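Local coordinates for heat shock protein STI1 (Saccharomyces cerevisiae, PDB 3UPV) that takes part in a complex with Hsp70, Hsp90 and immunophilins and, through the TPR2B domain described here, binds a C-terminal peptide of Hsp70, at residues 20-24 and 47-51; 75-79 and 94-98. All coordinates share one frame; numbering follows the deposited sequence.

Both contacts belong to the helical stack of the TPR2B domain, yet they join different elements. Interaction 1 runs between repeats, setting the start of helix 20-33 in TPR 7 against the end of helix 38-50 in TPR 8, and is only partly buried. Interaction 2 lies within TPR 9, between its two antiparallel helices 72-84 and 88-106, and is buried. The first rests on an indole ring under an aliphatic lysine chain and on leucine, valine and alanine; the second on small alanine and threonine groups flanked by longer chains. Their centres lie about 20 Å apart, on opposite sides of the chain's centre, and each includes a residue that reaches the bound peptide.

Interaction 1 (20-24 and 47-51); sequences WPNAV and ALAKL
Neighbouring tetratricopeptide repeats meet here: W20, opening the second helix of TPR 7, packs against K50 and L51 at the end of the first helix of TPR 8. K50 lays its aliphatic chain over one face of the indole in a CH-pi contact, CB standing 3.5 Å from the centroid of the W20 five-membered ring and 13° off its normal. A bend at chi2 (-76°) turns the K50 chain across the six-membered ring, where CD comes within 3.6 Å of W20 CZ2. L51 meets the foot of the same side chain, its CG 3.5 Å from W20 CB, while its CD2 sits at the indole edge. Deeper in, A47 CB fits between A23 CB and V24 CG2, the latter 3.6 Å away; V24 CG2 also touches L51 CD1 at 4.0 Å. F15 stacks edge-to-face on W20. Were W20 replaced by alanine, the K50 methylenes would probably lose the face they lie on and a gap would open beside L51. The lysine is thus divided along its length: its apolar stem is spent on the ring, whereas its charged end, NZ, pairs with an acidic side chain of the bound peptide, outside these two segments.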
ATOM      1  N   TRP A  20      -8.587  -1.361  12.665  1.00  9.34           N
ATOM      2  CA  TRP A  20      -8.307  -1.930  11.345  1.00  9.04           C
ATOM      3  C   TRP A  20      -9.522  -2.557  10.679  1.00  9.10           C
ATOM      4  O   TRP A  20      -9.698  -2.408   9.437  1.00  8.83           O
ATOM      5  CB  TRP A  20      -7.188  -2.947  11.425  1.00  9.65           C
ATOM      6  CG  TRP A  20      -6.071  -2.515  12.305  1.00 11.61           C
ATOM      7  CD1 TRP A  20      -5.548  -3.211  13.375  1.00 12.89           C
ATOM      8  CD2 TRP A  20      -5.321  -1.290  12.220  1.00 11.82           C
ATOM      9  NE1 TRP A  20      -4.530  -2.501  13.946  1.00 12.58           N
ATOM     10  CE2 TRP A  20      -4.368  -1.310  13.282  1.00  9.36           C
ATOM     11  CE3 TRP A  20      -5.350  -0.180  11.353  1.00 10.80           C
ATOM     12  CZ2 TRP A  20      -3.419  -0.266  13.472  1.00 12.98           C
ATOM     13  CZ3 TRP A  20      -4.442   0.867  11.557  1.00  8.41           C
ATOM     14  CH2 TRP A  20      -3.491   0.835  12.632  1.00  8.58           C
ATOM     15  N   PRO A  21     -10.347  -3.307  11.428  1.00  8.80           N
ATOM     16  CA  PRO A  21     -11.422  -3.999  10.732  1.00  9.11           C
ATOM     17  C   PRO A  21     -12.447  -3.025  10.169  1.00 10.13           C
ATOM     18  O   PRO A  21     -12.987  -3.281   9.055  1.00  8.63           O
ATOM     19  CB  PRO A  21     -12.064  -4.849  11.840  1.00  9.89           C
ATOM     20  CG  PRO A  21     -10.904  -5.143  12.716  1.00 10.01           C
ATOM     21  CD  PRO A  21     -10.236  -3.793  12.807  1.00  9.10           C
ATOM     22  N   ASN A  22     -12.674  -1.919  10.868  1.00  9.53           N
ATOM     23  CA  ASN A  22     -13.582  -0.914  10.331  1.00 10.19           C
ATOM     24  C   ASN A  22     -12.985  -0.125   9.149  1.00 11.20           C
ATOM     25  O   ASN A  22     -13.729   0.183   8.214  1.00 11.66           O
ATOM     26  CB  ASN A  22     -14.146   0.019  11.447  1.00  9.98           C
ATOM     27  CG  ASN A  22     -15.322  -0.605  12.168  1.00 10.64           C
ATOM     28  OD1 ASN A  22     -16.180  -1.259  11.533  1.00 13.92           O
ATOM     29  ND2 ASN A  22     -15.376  -0.438  13.502  1.00 12.82           N
ATOM     30  N   ALA A  23     -11.669   0.169   9.178  1.00 10.35           N
ATOM     31  CA  ALA A  23     -10.967   0.649   7.978  1.00  9.06           C
ATOM     32  C   ALA A  23     -11.134  -0.292   6.795  1.00  9.29           C
ATOM     33  O   ALA A  23     -11.402   0.175   5.699  1.00  8.61           O
ATOM     34  CB  ALA A  23      -9.481   0.863   8.250  1.00  7.93           C
ATOM     35  N   VAL A  24     -10.926  -1.627   6.981  1.00  8.89           N
ATOM     36  CA  VAL A  24     -11.157  -2.581   5.905  1.00  9.65           C
ATOM     37  C   VAL A  24     -12.542  -2.375   5.315  1.00 10.14           C
ATOM     38  O   VAL A  24     -12.694  -2.325   4.065  1.00  9.85           O
ATOM     39  CB  VAL A  24     -10.912  -4.030   6.431  1.00  8.31           C
ATOM     40  CG1 VAL A  24     -11.441  -5.042   5.446  1.00  8.43           C
ATOM     41  CG2 VAL A  24      -9.390  -4.197   6.619  1.00  6.90           C
ATOM     42  N   ALA A  47      -4.729  -1.523   5.795  1.00  6.54           N
ATOM     43  CA  ALA A  47      -5.452  -2.038   6.947  1.00  6.96           C
ATOM     44  C   ALA A  47      -5.344  -3.569   7.107  1.00  5.29           C
ATOM     45  O   ALA A  47      -5.207  -4.116   8.227  1.00  5.77           O
ATOM     46  CB  ALA A  47      -6.929  -1.554   6.909  1.00  5.38           C
ATOM     47  N   LEU A  48      -5.460  -4.286   5.995  1.00  8.72           N
ATOM     48  CA  LEU A  48      -5.282  -5.732   6.007  1.00  7.13           C
ATOM     49  C   LEU A  48      -3.846  -6.078   6.520  1.00  7.73           C
ATOM     50  O   LEU A  48      -3.656  -7.027   7.224  1.00  7.24           O
ATOM     51  CB  LEU A  48      -5.456  -6.281   4.611  1.00  7.63           C
ATOM     52  CG  LEU A  48      -6.892  -6.273   4.059  1.00  8.03           C
ATOM     53  CD1 LEU A  48      -6.834  -6.414   2.540  1.00  8.37           C
ATOM     54  CD2 LEU A  48      -7.686  -7.464   4.619  1.00 10.11           C
ATOM     55  N   ALA A  49      -2.851  -5.298   6.146  1.00  8.22           N
ATOM     56  CA  ALA A  49      -1.468  -5.571   6.566  1.00  6.95           C
ATOM     57  C   ALA A  49      -1.382  -5.411   8.106  1.00  8.22           C
ATOM     58  O   ALA A  49      -0.748  -6.218   8.794  1.00  9.38           O
ATOM     59  CB  ALA A  49      -0.513  -4.560   5.860  1.00  7.79           C
ATOM     60  N   LYS A  50      -2.109  -4.435   8.663  1.00  7.95           N
ATOM     61  CA  LYS A  50      -2.053  -4.237  10.114  1.00  7.15           C
ATOM     62  C   LYS A  50      -2.680  -5.422  10.795  1.00  7.84           C
ATOM     63  O   LYS A  50      -2.363  -5.742  11.967  1.00  8.77           O
ATOM     64  CB  LYS A  50      -2.788  -2.966  10.572  1.00  8.15           C
ATOM     65  CG  LYS A  50      -2.040  -1.666  10.222  1.00  9.29           C
ATOM     66  CD  LYS A  50      -0.860  -1.491  11.224  1.00  8.08           C
ATOM     67  CE  LYS A  50      -0.206  -0.131  11.036  1.00 10.00           C
ATOM     68  NZ  LYS A  50       0.920   0.191  11.983  1.00 12.07           N
ATOM     69  N   LEU A  51      -3.642  -6.012  10.099  1.00  7.36           N
ATOM     70  CA  LEU A  51      -4.330  -7.285  10.544  1.00  8.52           C
ATOM     71  C   LEU A  51      -3.542  -8.579  10.268  1.00  8.39           C
ATOM     72  O   LEU A  51      -3.974  -9.661  10.716  1.00  8.62           O
ATOM     73  CB  LEU A  51      -5.715  -7.346   9.896  1.00  9.04           C
ATOM     74  CG  LEU A  51      -6.669  -6.309  10.478  1.00  7.37           C
ATOM     75  CD1 LEU A  51      -7.935  -6.428   9.612  1.00 10.38           C
ATOM     76  CD2 LEU A  51      -7.028  -6.503  11.946  1.00  9.94           C
TER

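Interaction 2 (75-79 and 94-98)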
ATOM      1  N   TYR A  75       3.582   0.412  -4.444  1.00  7.45           N
ATOM      2  CA  TYR A  75       4.790  -0.400  -4.609  1.00  7.21           C
ATOM      3  C   TYR A  75       5.517  -0.586  -3.282  1.00  7.80           C
ATOM      4  O   TYR A  75       5.918  -1.768  -2.938  1.00  6.54           O
ATOM      5  CB  TYR A  75       5.746   0.196  -5.619  1.00  7.58           C
ATOM      6  CG  TYR A  75       5.244   0.389  -7.035  1.00  9.54           C
ATOM      7  CD1 TYR A  75       5.358  -0.623  -8.003  1.00 14.29           C
ATOM      8  CD2 TYR A  75       4.674   1.601  -7.431  1.00 11.08           C
ATOM      9  CE1 TYR A  75       4.899  -0.404  -9.322  1.00 16.69           C
ATOM     10  CE2 TYR A  75       4.170   1.780  -8.713  1.00 13.57           C
ATOM     11  CZ  TYR A  75       4.320   0.818  -9.660  1.00 15.49           C
ATOM     12  OH  TYR A  75       3.883   1.118 -10.949  1.00 17.12           O
ATOM     13  N   ILE A  76       5.631   0.504  -2.505  1.00  7.94           N
ATOM     14  CA  ILE A  76       6.323   0.402  -1.254  1.00  8.08           C
ATOM     15  C   ILE A  76       5.544  -0.513  -0.291  1.00  6.66           C
ATOM     16  O   ILE A  76       6.084  -1.458   0.350  1.00  6.72           O
ATOM     17  CB  ILE A  76       6.574   1.749  -0.618  1.00  7.10           C
ATOM     18  CG1 ILE A  76       7.504   2.546  -1.518  1.00  7.52           C
ATOM     19  CG2 ILE A  76       7.164   1.519   0.809  1.00  9.67           C
ATOM     20  CD1 ILE A  76       7.622   3.992  -1.135  1.00 10.14           C
ATOM     21  N   ARG A  77       4.222  -0.321  -0.278  1.00  6.04           N
ATOM     22  CA  ARG A  77       3.374  -1.199   0.536  1.00  6.40           C
ATOM     23  C   ARG A  77       3.495  -2.675   0.191  1.00  7.09           C
ATOM     24  O   ARG A  77       3.545  -3.576   1.071  1.00  9.09           O
ATOM     25  CB  ARG A  77       1.944  -0.734   0.364  1.00  8.16           C
ATOM     26  CG  ARG A  77       1.192  -1.139   1.514  1.00 10.75           C
ATOM     27  CD  ARG A  77      -0.284  -0.697   1.525  1.00 10.66           C
ATOM     28  NE  ARG A  77      -0.531   0.753   1.437  1.00  9.23           N
ATOM     29  CZ  ARG A  77      -0.353   1.586   2.464  1.00  9.81           C
ATOM     30  NH1 ARG A  77      -0.624   2.907   2.367  1.00  9.42           N
ATOM     31  NH2 ARG A  77       0.085   1.077   3.609  1.00 13.61           N
ATOM     32  N   LYS A  78       3.401  -2.976  -1.095  1.00  6.58           N
ATOM     33  CA  LYS A  78       3.561  -4.354  -1.538  1.00  6.23           C
ATOM     34  C   LYS A  78       4.893  -4.989  -1.102  1.00  6.36           C
ATOM     35  O   LYS A  78       4.904  -6.140  -0.662  1.00  7.51           O
ATOM     36  CB  LYS A  78       3.533  -4.363  -3.045  1.00  6.73           C
ATOM     37  CG  LYS A  78       3.709  -5.749  -3.663  1.00  5.48           C
ATOM     38  CD  LYS A  78       3.607  -5.621  -5.198  1.00  9.00           C
ATOM     39  CE  LYS A  78       4.052  -6.897  -5.881  1.00  7.66           C
ATOM     40  NZ  LYS A  78       3.892  -6.854  -7.386  1.00  6.95           N
ATOM     41  N   ALA A  79       5.996  -4.242  -1.287  1.00  5.13           N
ATOM     42  CA  ALA A  79       7.319  -4.749  -0.886  1.00  5.80           C
ATOM     43  C   ALA A  79       7.352  -5.050   0.578  1.00  7.33           C
ATOM     44  O   ALA A  79       7.962  -6.052   1.000  1.00  9.42           O
ATOM     45  CB  ALA A  79       8.391  -3.772  -1.217  1.00  7.94           C
ATOM     46  N   THR A  94      10.328  -5.497  -6.460  1.00  8.64           N
ATOM     47  CA  THR A  94       9.304  -4.529  -6.281  1.00  8.44           C
ATOM     48  C   THR A  94       9.950  -3.200  -5.827  1.00  9.11           C
ATOM     49  O   THR A  94       9.502  -2.112  -6.235  1.00  9.91           O
ATOM     50  CB  THR A  94       8.327  -4.993  -5.215  1.00  8.68           C
ATOM     51  OG1 THR A  94       7.766  -6.250  -5.613  1.00  9.44           O
ATOM     52  CG2 THR A  94       7.178  -3.955  -5.017  1.00  7.44           C
ATOM     53  N   LEU A  95      10.971  -3.286  -4.957  1.00  8.92           N
ATOM     54  CA  LEU A  95      11.636  -2.093  -4.486  1.00  7.63           C
ATOM     55  C   LEU A  95      12.410  -1.380  -5.587  1.00  8.13           C
ATOM     56  O   LEU A  95      12.528  -0.127  -5.550  1.00  8.35           O
ATOM     57  CB  LEU A  95      12.552  -2.342  -3.320  1.00  8.14           C
ATOM     58  CG  LEU A  95      11.734  -2.713  -2.100  1.00  8.78           C
ATOM     59  CD1 LEU A  95      12.519  -3.535  -1.017  1.00  8.75           C
ATOM     60  CD2 LEU A  95      11.071  -1.447  -1.545  1.00  7.27           C
ATOM     61  N   ASP A  96      12.992  -2.157  -6.504  1.00 10.17           N
ATOM     62  CA  ASP A  96      13.648  -1.560  -7.714  1.00 11.19           C
ATOM     63  C   ASP A  96      12.682  -0.693  -8.511  1.00 12.62           C
ATOM     64  O   ASP A  96      13.003   0.447  -8.918  1.00 12.83           O
ATOM     65  CB  ASP A  96      14.179  -2.670  -8.609  1.00 13.66           C
ATOM     66  CG  ASP A  96      15.525  -3.153  -8.182  1.00 17.79           C
ATOM     67  OD1 ASP A  96      16.186  -2.478  -7.349  1.00 20.94           O
ATOM     68  OD2 ASP A  96      15.914  -4.227  -8.698  1.00 21.02           O
ATOM     69  N   ALA A  97      11.464  -1.178  -8.644  1.00 12.31           N
ATOM     70  CA  ALA A  97      10.422  -0.478  -9.401  1.00 12.63           C
ATOM     71  C   ALA A  97       9.915   0.729  -8.651  1.00 12.68           C
ATOM     72  O   ALA A  97       9.720   1.804  -9.269  1.00 12.06           O
ATOM     73  CB  ALA A  97       9.279  -1.424  -9.705  1.00 12.14           C
ATOM     74  N   ALA A  98       9.845   0.597  -7.310  1.00 10.95           N
ATOM     75  CA  ALA A  98       9.400   1.646  -6.442  1.00 11.32           C
ATOM     76  C   ALA A  98      10.446   2.733  -6.474  1.00 10.55           C
ATOM     77  O   ALA A  98      10.095   3.901  -6.499  1.00 11.56           O
ATOM     78  CB  ALA A  98       9.224   1.138  -4.986  1.00  9.28           C
TER
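Y75 meets A98, and A79 meets T94 and L95, where the antiparallel helix pair of TPR 9 packs together; the short segments of helices 72-84 and 88-106 cross at -162° with axes 8.8 Å apart. Alanine methyls set against longer side chains make the apolar contacts. A98 CB lies 3.7 Å from Y75 CB and also touches CG1 of I76, while the Y75 ring passes obliquely by A97. One turn further along helix 72-84, A79 CB packs 3.6 Å from L95 CD2 and equally near L95 CG. L95 and I76 continue onto helix 111-124, both touching L117, so this face of the pair is covered by the following helix. Two hydroxyls are satisfied outside the segments: Y75 OH hydrogen-bonds to the backbone O of P69, and T94 OG1 to Q82 NE2 and S90 O. R77, pointing away from helix 88-106, donates from NH1 to the backbone of the bound peptide, so helix 72-84 serves both the pair and the ligand site. Further van der Waals contacts centre on T94. The extended chain of K78 crosses T94 at about a right angle, its CD 3.9 Å from T94 CG2. Because OG1 lies beside the backbone N (chi1 -59°), the CG2 methyl of T94 is the branch turned into helix 72-84, 3.3 Å from Y75 O, the same carbonyl oxygen that accepts the helical bond from A79 N.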